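BauA (Acinetobacter baumannii, PDB 6HCP) probably imports the ferric form of the siderophore preacinetobactin across the outer membrane, as a TonB-dependent transporter. Local coordinates at residues G580-D585 and K606-L611; S529-T534 and G562-F567; N631-Q636 and P647-L652. All coordinates share one frame; numbering follows the deposited sequence. Where two conformers were deposited one is given.

Interaction 1: residues G580-D585 and K606-L611. With C8E ((hydroxyethyloxy)tri(ethyloxy)octane), chain B.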
loop_
_atom_site.group_PDB
_atom_site.type_symbol
_atom_site.label_atom_id
_atom_site.label_comp_id
_atom_site.label_asym_id
_atom_site.label_seq_id
_atom_site.Cartn_x
_atom_site.Cartn_y
_atom_site.Cartn_z
ATOM N N GLY A 580 2.622 18.164 19.620
ATOM C CA GLY A 580 3.283 19.422 19.827
ATOM C C GLY A 580 4.373 19.686 18.809
ATOM O O GLY A 580 4.587 18.916 17.838
ATOM N N PHE A 581 5.065 20.790 19.058
ATOM C CA PHE A 581 6.130 21.326 18.220
ATOM C C PHE A 581 7.300 21.697 19.133
ATOM O O PHE A 581 7.099 22.230 20.227
ATOM C CB PHE A 581 5.668 22.574 17.458
ATOM C CG PHE A 581 4.402 22.373 16.664
ATOM C CD1 PHE A 581 3.159 22.435 17.279
ATOM C CD2 PHE A 581 4.451 22.048 15.316
ATOM C CE1 PHE A 581 2.001 22.140 16.571
ATOM C CE2 PHE A 581 3.284 21.835 14.592
ATOM C CZ PHE A 581 2.068 21.819 15.234
ATOM N N THR A 582 8.519 21.402 18.676
ATOM C CA THR A 582 9.707 21.852 19.380
ATOM C C THR A 582 10.730 22.435 18.408
ATOM O O THR A 582 10.817 22.022 17.260
ATOM C CB THR A 582 10.392 20.716 20.136
ATOM O OG1 THR A 582 10.577 19.677 19.163
ATOM C CG2 THR A 582 9.617 20.267 21.354
ATOM N N TYR A 583 11.444 23.454 18.893
ATOM C CA TYR A 583 12.679 23.924 18.306
ATOM C C TYR A 583 13.810 23.676 19.311
ATOM O O TYR A 583 13.684 24.016 20.489
ATOM C CB TYR A 583 12.623 25.420 17.981
ATOM C CG TYR A 583 13.952 25.986 17.534
ATOM C CD1 TYR A 583 14.491 25.656 16.293
ATOM C CD2 TYR A 583 14.745 26.726 18.406
ATOM C CE1 TYR A 583 15.780 26.035 15.941
ATOM C CE2 TYR A 583 16.018 27.150 18.052
ATOM C CZ TYR A 583 16.537 26.801 16.816
ATOM O OH TYR A 583 17.780 27.251 16.465
ATOM N N LEU A 584 14.865 23.015 18.842
ATOM C CA LEU A 584 16.030 22.694 19.649
ATOM C C LEU A 584 17.276 23.244 18.960
ATOM O O LEU A 584 17.458 23.050 17.748
ATOM C CB LEU A 584 16.098 21.171 19.778
ATOM C CG LEU A 584 17.339 20.610 20.457
ATOM C CD1 LEU A 584 17.281 20.884 21.949
ATOM C CD2 LEU A 584 17.452 19.122 20.193
ATOM N N ASP A 585 18.144 23.868 19.761
ATOM C CA ASP A 585 19.438 24.327 19.314
ATOM C C ASP A 585 20.502 23.618 20.146
ATOM O O ASP A 585 20.835 24.066 21.245
ATOM C CB ASP A 585 19.538 25.850 19.444
ATOM C CG ASP A 585 20.896 26.395 19.062
ATOM O OD1 ASP A 585 21.483 25.809 18.139
ATOM O OD2 ASP A 585 21.423 27.243 19.829
ATOM N N LYS A 606 16.708 19.594 14.786
ATOM C CA LYS A 606 16.430 20.873 15.433
ATOM C C LYS A 606 14.925 21.149 15.507
ATOM O O LYS A 606 14.477 21.796 16.428
ATOM C CB LYS A 606 17.142 22.010 14.706
ATOM C CG LYS A 606 18.650 21.965 14.896
ATOM C CD LYS A 606 19.376 23.087 14.192
ATOM C CE LYS A 606 19.403 24.373 14.972
ATOM N NZ LYS A 606 20.563 25.185 14.539
ATOM N N ASN A 607 14.155 20.586 14.582
ATOM C CA ASN A 607 12.702 20.846 14.544
ATOM C C ASN A 607 11.960 19.509 14.612
ATOM O O ASN A 607 12.245 18.635 13.823
ATOM C CB ASN A 607 12.287 21.612 13.285
ATOM C CG ASN A 607 13.058 22.911 13.087
ATOM O OD1 ASN A 607 13.384 23.582 14.045
ATOM N ND2 ASN A 607 13.135 23.388 11.862
ATOM N N GLN A 608 10.885 19.462 15.408
ATOM C CA GLN A 608 9.957 18.332 15.406
ATOM C C GLN A 608 8.530 18.855 15.484
ATOM O O GLN A 608 8.237 19.816 16.200
ATOM C CB GLN A 608 10.178 17.400 16.593
ATOM C CG GLN A 608 11.520 16.700 16.618
ATOM C CD GLN A 608 11.461 15.511 17.554
ATOM O OE1 GLN A 608 10.422 14.891 17.712
ATOM N NE2 GLN A 608 12.475 15.368 18.377
ATOM N N ALA A 609 7.642 18.176 14.763
ATOM C CA ALA A 609 6.214 18.393 14.860
ATOM C C ALA A 609 5.524 17.031 14.849
ATOM O O ALA A 609 5.806 16.193 13.976
ATOM C CB ALA A 609 5.736 19.223 13.698
ATOM N N LYS A 610 4.746 16.769 15.898
ATOM C CA LYS A 610 4.066 15.505 16.043
ATOM C C LYS A 610 2.603 15.782 16.379
ATOM O O LYS A 610 2.309 16.630 17.198
ATOM C CB LYS A 610 4.722 14.666 17.140
ATOM C CG LYS A 610 6.106 14.138 16.801
ATOM C CD LYS A 610 6.801 13.427 17.953
ATOM C CE LYS A 610 8.162 12.905 17.549
ATOM N NZ LYS A 610 8.892 12.326 18.697
ATOM N N LEU A 611 1.710 14.966 15.812
ATOM C CA LEU A 611 0.299 15.056 16.149
ATOM C C LEU A 611 -0.334 13.675 16.011
ATOM O O LEU A 611 -0.199 13.026 14.980
ATOM C CB LEU A 611 -0.391 16.062 15.223
ATOM C CG LEU A 611 -1.880 16.276 15.491
ATOM C CD1 LEU A 611 -2.098 16.724 16.920
ATOM C CD2 LEU A 611 -2.458 17.296 14.521
HETATM C C1 C8E B . 6.899 26.599 20.039
HETATM C C2 C8E B . 6.895 26.580 18.532
HETATM C C3 C8E B . 7.960 25.643 17.969
HETATM C C4 C8E B . 7.866 25.611 16.443
HETATM C C5 C8E B . 8.783 24.564 15.821
HETATM C C6 C8E B . 8.306 24.155 14.429
HETATM C C7 C8E B . 9.035 22.906 13.946
HETATM C C8 C8E B . 8.304 22.178 12.807
HETATM O O9 C8E B . 9.218 21.550 11.916
HETATM C C10 C8E B . 8.907 20.225 11.462
HETATM C C11 C8E B . 9.991 19.671 10.552
HETATM O O12 C8E B . 9.725 19.834 9.157
HETATM C C13 C8E B . 10.760 20.611 8.483
HETATM C C14 C8E B . 11.595 19.795 7.469
HETATM O O15 C8E B . 13.004 20.162 7.334
HETATM C C16 C8E B . 13.813 19.142 6.658
HETATM C C17 C8E B . 15.349 19.408 6.562
HETATM O O18 C8E B . 15.896 18.409 5.639
HETATM O O HOH W 1 13.196 19.905 18.214
#

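Interaction 2: residues S529-T534 and G562-F567. With C8E ((hydroxyethyloxy)tri(ethyloxy)octane), chain C; EDO (1,2-ethanediol), chain S.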
loop_
_atom_site.group_PDB
_atom_site.type_symbol
_atom_site.label_atom_id
_atom_site.label_comp_id
_atom_site.label_asym_id
_atom_site.label_seq_id
_atom_site.Cartn_x
_atom_site.Cartn_y
_atom_site.Cartn_z
ATOM N N SER A 529 7.127 25.498 27.246
ATOM C CA SER A 529 8.331 25.648 28.066
ATOM C C SER A 529 9.575 25.948 27.229
ATOM O O SER A 529 9.672 25.595 26.067
ATOM C CB SER A 529 8.544 24.458 28.961
ATOM O OG SER A 529 8.445 23.258 28.244
ATOM N N ALA A 530 10.507 26.651 27.878
ATOM C CA ALA A 530 11.775 27.015 27.321
ATOM C C ALA A 530 12.863 26.593 28.310
ATOM O O ALA A 530 12.692 26.713 29.521
ATOM C CB ALA A 530 11.815 28.489 27.050
ATOM N N PHE A 531 13.975 26.088 27.788
ATOM C CA PHE A 531 15.011 25.573 28.641
ATOM C C PHE A 531 16.374 25.847 28.019
ATOM O O PHE A 531 16.518 25.992 26.819
ATOM C CB PHE A 531 14.817 24.072 28.885
ATOM C CG PHE A 531 14.932 23.225 27.641
ATOM C CD1 PHE A 531 16.165 22.822 27.158
ATOM C CD2 PHE A 531 13.798 22.805 26.969
ATOM C CE1 PHE A 531 16.260 22.031 26.020
ATOM C CE2 PHE A 531 13.892 22.021 25.832
ATOM C CZ PHE A 531 15.125 21.616 25.370
ATOM N N GLU A 532 17.378 25.890 28.892
ATOM C CA GLU A 532 18.761 25.838 28.505
ATOM C C GLU A 532 19.449 24.818 29.409
ATOM O O GLU A 532 19.315 24.877 30.640
ATOM C CB GLU A 532 19.440 27.206 28.625
ATOM C CG GLU A 532 20.931 27.141 28.373
ATOM C CD GLU A 532 21.642 28.488 28.404
ATOM O OE1 GLU A 532 21.400 29.300 27.495
ATOM O OE2 GLU A 532 22.369 28.732 29.364
ATOM N N ILE A 533 20.100 23.834 28.781
ATOM C CA ILE A 533 20.761 22.778 29.533
ATOM C C ILE A 533 22.200 22.701 29.023
ATOM O O ILE A 533 22.392 22.367 27.844
ATOM C CB ILE A 533 20.067 21.422 29.344
ATOM C CG1 ILE A 533 18.603 21.435 29.785
ATOM C CG2 ILE A 533 20.852 20.325 30.048
ATOM C CD1 ILE A 533 17.786 20.282 29.229
ATOM N N THR A 534 23.166 22.807 29.938
ATOM C CA THR A 534 24.569 22.614 29.605
ATOM C C THR A 534 25.042 21.281 30.160
ATOM O O THR A 534 24.830 20.978 31.324
ATOM C CB THR A 534 25.445 23.778 30.101
ATOM O OG1 THR A 534 25.284 23.890 31.514
ATOM C CG2 THR A 534 25.084 25.080 29.424
ATOM N N GLY A 562 16.023 25.112 24.012
ATOM C CA GLY A 562 14.842 24.619 23.365
ATOM C C GLY A 562 13.589 25.362 23.776
ATOM O O GLY A 562 13.507 25.948 24.862
ATOM N N ILE A 563 12.583 25.260 22.908
ATOM C CA ILE A 563 11.238 25.708 23.165
ATOM C C ILE A 563 10.285 24.575 22.766
ATOM O O ILE A 563 10.449 23.966 21.709
ATOM C CB ILE A 563 10.941 26.992 22.371
ATOM C CG1 ILE A 563 11.835 28.160 22.794
ATOM C CG2 ILE A 563 9.467 27.352 22.470
ATOM C CD1 ILE A 563 11.852 29.285 21.788
ATOM N N GLU A 564 9.305 24.303 23.630
ATOM C CA GLU A 564 8.371 23.173 23.503
ATOM C C GLU A 564 6.933 23.697 23.649
ATOM O O GLU A 564 6.632 24.347 24.641
ATOM C CB GLU A 564 8.627 22.145 24.612
ATOM C CG GLU A 564 10.089 21.769 24.846
ATOM C CD GLU A 564 10.379 21.188 26.227
ATOM O OE1 GLU A 564 10.869 20.048 26.317
ATOM O OE2 GLU A 564 10.098 21.875 27.218
ATOM N N TRP A 565 6.052 23.390 22.683
ATOM C CA TRP A 565 4.623 23.552 22.850
ATOM C C TRP A 565 3.967 22.192 22.670
ATOM O O TRP A 565 4.148 21.573 21.632
ATOM C CB TRP A 565 4.045 24.574 21.860
ATOM C CG TRP A 565 2.550 24.616 21.870
ATOM C CD1 TRP A 565 1.727 24.534 22.959
ATOM C CD2 TRP A 565 1.681 24.735 20.730
ATOM N NE1 TRP A 565 0.414 24.549 22.569
ATOM C CE2 TRP A 565 0.356 24.700 21.211
ATOM C CE3 TRP A 565 1.890 24.884 19.355
ATOM C CZ2 TRP A 565 -0.750 24.788 20.361
ATOM C CZ3 TRP A 565 0.799 24.932 18.514
ATOM C CH2 TRP A 565 -0.503 24.897 19.014
ATOM N N SER A 566 3.321 21.678 23.721
ATOM C CA SER A 566 2.646 20.397 23.600
ATOM C C SER A 566 1.259 20.460 24.248
ATOM O O SER A 566 0.927 21.414 24.952
ATOM C CB SER A 566 3.475 19.275 24.158
ATOM O OG SER A 566 3.748 19.507 25.513
ATOM N N PHE A 567 0.442 19.448 23.954
ATOM C CA PHE A 567 -0.956 19.449 24.385
ATOM C C PHE A 567 -1.454 18.015 24.423
ATOM O O PHE A 567 -0.891 17.119 23.770
ATOM C CB PHE A 567 -1.804 20.329 23.460
ATOM C CG PHE A 567 -1.484 20.183 21.995
ATOM C CD1 PHE A 567 -1.946 19.093 21.282
ATOM C CD2 PHE A 567 -0.617 21.061 21.367
ATOM C CE1 PHE A 567 -1.574 18.908 19.962
ATOM C CE2 PHE A 567 -0.261 20.879 20.040
ATOM C CZ PHE A 567 -0.720 19.786 19.352
HETATM C C1 C8E C . 15.600 28.887 21.022
HETATM C C2 C8E C . 15.574 28.469 22.479
HETATM C C3 C8E C . 15.271 29.622 23.434
HETATM C C4 C8E C . 15.714 29.333 24.865
HETATM C C5 C8E C . 16.614 30.450 25.378
HETATM C C6 C8E C . 17.034 30.199 26.819
HETATM C C7 C8E C . 15.859 29.746 27.687
HETATM C C8 C8E C . 16.206 29.851 29.169
HETATM O O9 C8E C . 15.012 29.726 29.933
HETATM C C10 C8E C . 15.279 29.682 31.341
HETATM C C11 C8E C . 15.005 31.037 32.014
HETATM O O12 C8E C . 15.162 30.950 33.443
HETATM C C13 C8E C . 14.461 31.959 34.178
HETATM C C14 C8E C . 14.274 31.495 35.617
HETATM O O15 C8E C . 15.078 30.339 35.900
HETATM C C16 C8E C . 16.068 30.587 36.909
HETATM C C17 C8E C . 15.967 29.592 38.061
HETATM O O18 C8E C . 14.744 29.753 38.797
HETATM C C19 C8E C . 14.898 30.570 39.960
HETATM C C20 C8E C . 13.676 30.420 40.850
HETATM O O21 C8E C . 13.070 29.186 40.466
HETATM C C1 EDO S . 21.916 26.366 33.500
HETATM O O1 EDO S . 22.524 27.441 34.220
HETATM C C2 EDO S . 21.763 26.821 32.078
HETATM O O2 EDO S . 23.067 27.173 31.608
#

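Interaction 3: residues N631-Q636 and P647-L652. With C8E ((hydroxyethyloxy)tri(ethyloxy)octane), chain B.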
loop_
_atom_site.group_PDB
_atom_site.type_symbol
_atom_site.label_atom_id
_atom_site.label_comp_id
_atom_site.label_asym_id
_atom_site.label_seq_id
_atom_site.Cartn_x
_atom_site.Cartn_y
_atom_site.Cartn_z
ATOM N N ASN A 631 4.523 12.586 12.105
ATOM C CA ASN A 631 5.778 12.771 12.809
ATOM C C ASN A 631 6.766 13.363 11.800
ATOM O O ASN A 631 7.181 12.682 10.898
ATOM C CB ASN A 631 6.230 11.440 13.419
ATOM C CG ASN A 631 7.677 11.415 13.890
ATOM O OD1 ASN A 631 8.304 12.451 14.053
ATOM N ND2 ASN A 631 8.244 10.223 14.036
ATOM N N ALA A 632 7.020 14.669 11.905
ATOM C CA ALA A 632 7.851 15.403 10.976
ATOM C C ALA A 632 9.070 15.957 11.709
ATOM O O ALA A 632 8.928 16.696 12.687
ATOM C CB ALA A 632 7.064 16.530 10.346
ATOM N N VAL A 633 10.255 15.641 11.194
ATOM C CA VAL A 633 11.491 16.188 11.752
ATOM C C VAL A 633 12.364 16.751 10.630
ATOM O O VAL A 633 12.274 16.328 9.490
ATOM C CB VAL A 633 12.254 15.152 12.593
ATOM C CG1 VAL A 633 11.356 14.516 13.636
ATOM C CG2 VAL A 633 12.921 14.084 11.744
ATOM N N SER A 634 13.285 17.635 11.031
ATOM C CA SER A 634 14.260 18.249 10.151
ATOM C C SER A 634 15.557 17.429 10.158
ATOM O O SER A 634 15.634 16.350 10.734
ATOM C CB SER A 634 14.494 19.678 10.542
ATOM O OG SER A 634 14.906 19.771 11.892
ATOM N N LYS A 635 16.577 17.937 9.463
ATOM C CA LYS A 635 17.781 17.166 9.206
ATOM C C LYS A 635 18.553 16.903 10.506
ATOM O O LYS A 635 18.409 17.640 11.489
ATOM C CB LYS A 635 18.641 17.917 8.193
ATOM C CG LYS A 635 19.254 19.226 8.665
ATOM C CD LYS A 635 20.284 19.704 7.645
ATOM C CE LYS A 635 21.038 20.939 8.059
ATOM N NZ LYS A 635 22.171 21.181 7.136
ATOM N N GLN A 636 19.430 15.897 10.467
ATOM C CA GLN A 636 20.339 15.607 11.584
ATOM C C GLN A 636 21.759 15.470 11.037
ATOM O O GLN A 636 21.992 14.839 10.004
ATOM C CB GLN A 636 19.940 14.322 12.313
ATOM C CG GLN A 636 18.433 14.161 12.517
ATOM C CD GLN A 636 17.804 13.213 11.526
ATOM O OE1 GLN A 636 18.171 12.051 11.470
ATOM N NE2 GLN A 636 16.888 13.725 10.715
ATOM N N PRO A 647 18.691 14.004 5.756
ATOM C CA PRO A 647 17.585 14.944 5.692
ATOM C C PRO A 647 16.518 14.628 6.754
ATOM O O PRO A 647 16.461 13.516 7.287
ATOM C CB PRO A 647 17.014 14.757 4.270
ATOM C CG PRO A 647 17.497 13.404 3.846
ATOM C CD PRO A 647 18.846 13.217 4.519
ATOM N N GLY A 648 15.616 15.579 6.946
ATOM C CA GLY A 648 14.392 15.312 7.685
ATOM C C GLY A 648 13.559 14.232 7.006
ATOM O O GLY A 648 13.825 13.834 5.873
ATOM N N ARG A 649 12.593 13.691 7.739
ATOM C CA ARG A 649 11.574 12.838 7.139
ATOM C C ARG A 649 10.260 13.043 7.890
ATOM O O ARG A 649 10.225 13.539 9.028
ATOM C CB ARG A 649 12.014 11.372 7.087
ATOM C CG ARG A 649 11.698 10.542 8.319
ATOM C CD ARG A 649 12.612 10.777 9.513
ATOM N NE ARG A 649 14.025 10.725 9.166
ATOM C CZ ARG A 649 15.028 10.803 10.047
ATOM N NH1 ARG A 649 16.271 10.896 9.587
ATOM N NH2 ARG A 649 14.774 10.741 11.360
ATOM N N THR A 650 9.177 12.726 7.189
ATOM C CA THR A 650 7.825 12.824 7.725
ATOM C C THR A 650 7.190 11.449 7.603
ATOM O O THR A 650 7.173 10.877 6.530
ATOM C CB THR A 650 7.020 13.918 7.007
ATOM O OG1 THR A 650 7.577 15.187 7.323
ATOM C CG2 THR A 650 5.570 13.948 7.432
ATOM N N LEU A 651 6.748 10.897 8.731
ATOM C CA LEU A 651 6.151 9.574 8.774
ATOM C C LEU A 651 4.666 9.696 9.139
ATOM O O LEU A 651 4.294 10.503 9.986
ATOM C CB LEU A 651 6.911 8.717 9.794
ATOM C CG LEU A 651 8.423 8.605 9.549
ATOM C CD1 LEU A 651 9.081 7.757 10.628
ATOM C CD2 LEU A 651 8.728 8.021 8.174
ATOM N N LEU A 652 3.847 8.828 8.529
ATOM C CA LEU A 652 2.431 8.755 8.790
ATOM C C LEU A 652 2.116 7.397 9.399
ATOM O O LEU A 652 2.630 6.385 8.944
ATOM C CB LEU A 652 1.643 8.913 7.492
ATOM C CG LEU A 652 1.835 10.225 6.736
ATOM C CD1 LEU A 652 0.955 10.223 5.482
ATOM C CD2 LEU A 652 1.523 11.418 7.604
HETATM C C1 C8E B . 6.899 26.599 20.039
HETATM C C2 C8E B . 6.895 26.580 18.532
HETATM C C3 C8E B . 7.960 25.643 17.969
HETATM C C4 C8E B . 7.866 25.611 16.443
HETATM C C5 C8E B . 8.783 24.564 15.821
HETATM C C6 C8E B . 8.306 24.155 14.429
HETATM C C7 C8E B . 9.035 22.906 13.946
HETATM C C8 C8E B . 8.304 22.178 12.807
HETATM O O9 C8E B . 9.218 21.550 11.916
HETATM C C10 C8E B . 8.907 20.225 11.462
HETATM C C11 C8E B . 9.991 19.671 10.552
HETATM O O12 C8E B . 9.725 19.834 9.157
HETATM C C13 C8E B . 10.760 20.611 8.483
HETATM C C14 C8E B . 11.595 19.795 7.469
HETATM O O15 C8E B . 13.004 20.162 7.334
HETATM C C16 C8E B . 13.813 19.142 6.658
HETATM C C17 C8E B . 15.349 19.408 6.562
HETATM O O18 C8E B . 15.896 18.409 5.639
HETATM O O HOH W 2 9.907 11.675 11.361
HETATM O O HOH W 3 10.258 16.091 7.176
#

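Interaction 1: residues G580-D585 and K606-L611
F581 and A609 oppose each other as a non-hydrogen-bonded pair of two antiparallel barrel strands, and their side chains meet directly: the methyl CB of A609 lies 3.5 Å from F581 CD2, with CE2 of the same ring only slightly farther off. The next pair on this face, Y583 and N607, continues the row. Y583 CG is anti to the backbone N (chi1 173°). The phenol lies side by side with K606, both pointing the same way, with Y583 OH 3.6 Å from K606 CE. The lysine is bent at its third torsion (chi3 83°), which places CE beside the phenol; beyond it, K606 NZ makes a long salt bridge of 3.8 Å to D585 OD1. On the other face, T582 and Q608 also lie side by side, T582 OG1 standing 3.5 Å from Q608 CB. Backbone bonds alternate between the strands, and K606 O is gripped twice: by L584 N at 2.7 Å and by a water that donates to it and, at 2.8 Å, to T582 OG1. That hydroxyl is also bonded to P89 O, while the ammonium of K610 is held by the carbonyls of A85, D88 and I91, all in the plug. A detergent molecule crosses the face bearing F581 and N607; its ether O9 lies 3.4 Å from N607 CB. The two faces thus differ in chemistry, as expected of a transmembrane barrel wall. F581 and A609 present hydrocarbon where detergent, and presumably lipid, binds, whereas T582 and K610 turn polar groups inward to plug carbonyls, which satisfy them and tie the wall to the plug.

Interaction 2: residues S529-T534 and G562-F567
S529 to F531 pair with E564 to G562 as a short antiparallel ladder whose strands run at 156° to each other. S529 and E564 form one hydrogen-bonded pair, with E564 N 2.8 Å from S529 O, and F531 and G562 form the next, with F531 N 3.0 Å from G562 O. A530 and I563 between them are a non-hydrogen-bonded pair, and their side chains meet loosely, A530 CB being 4.3 Å from I563 CG1. The opposite face carries the closer packing. F531 CG sits between its own backbone N and carbonyl carbon (chi1 64°), and the phenyl ring lies over the neighbouring strand: G562 CA is 3.8 Å from the ring centroid and 21° off the ring normal, a CH-pi contact made by a residue without a side chain. E564 crosses F531 at about a right angle and meets the ring at its edge, with E564 CD 3.6 Å from F531 CE2 in the conformer given. S529 OG is modelled as a donor to E564 OE2, but at 2.4 Å, with two conformers of E564 deposited, the bond length is doubtful. Both groups have partners in the plug: R107 forms a salt bridge with E564 OE2, S90 bonds to OE1, and N63 bonds to S529 OG. A detergent tail packs on I563, its C2 3.8 Å from I563 CG1. The contact therefore places a buried carboxylate on the barrel's inner wall, beside an aromatic ring. The arginine and hydroxyl partners probably stabilise its negative charge, coupling the wall to the plug by electrostatics, while on the other face I563 presents hydrocarbon to the detergent.

Interaction 3: residues N631-Q636 and P647-L652
A β-hairpin of the transmembrane barrel, formed by strands 622-637 and 645-662, contributes this contact near its connecting turn, where R649 and Q636 meet. The two side chains cross at about a right angle. R649 is bent at its second and third torsions, and its NH1 donates to Q636 OE1 at 2.9 Å, on a lone pair in the plane of the amide carbonyl. The amide and guanidinium planes stand 80° apart, with Q636 NE2 over one guanidinium face, 3.5 Å from R649 CZ. That NE2 in turn donates to S634 O at 2.9 Å, in the amide plane, which helps to set the rotation of the amide and supports OE1 as the acceptor for R649 NH1. V633 runs alongside R649, with V633 CG2 3.8 Å from R649 NH2. Farther from the turn the pairing is regular: L651 N bonds to N631 O at 2.8 Å, and A632 CB touches T650 OG1 at 3.3 Å. One water bridges N631 O and R649 O by donating to both; another links V633 O with T650 OG1. Close to the turn, G648 N donates at 3.1 Å to O18, the last modelled oxygen of a detergent molecule. Outside the pair, strand 599-618 flanks 631-636, where S634 OG accepts from N607 N. R649 NH2 is hydrogen-bonded to Y92 OH of the plug, and strand 682-683 brings A683 against Q636 and R649. The outer face is next to a second subunit of the protein: T650 packs on its D183, and L652 on its Y180.

How the interactions relate
Interactions 2, 1 and 3 come in that order along the chain, and in the same order around the barrel wall. Strand 549-569 of interaction 2 is hydrogen-bonded to strand 575-590 of interaction 1, through W565 to F581 and I563 to Y583; strand 599-618 is joined likewise to strand 622-637 of interaction 3, through A609 to A632. The centre of interaction 1 is about 10 Å from each of the other two, whose own centres are about 19 Å apart and which do not touch. One detergent molecule spans interactions 1 and 3. Together they form a continuous patch of six successive antiparallel strands, whose inner residues bind the plug at all three sites.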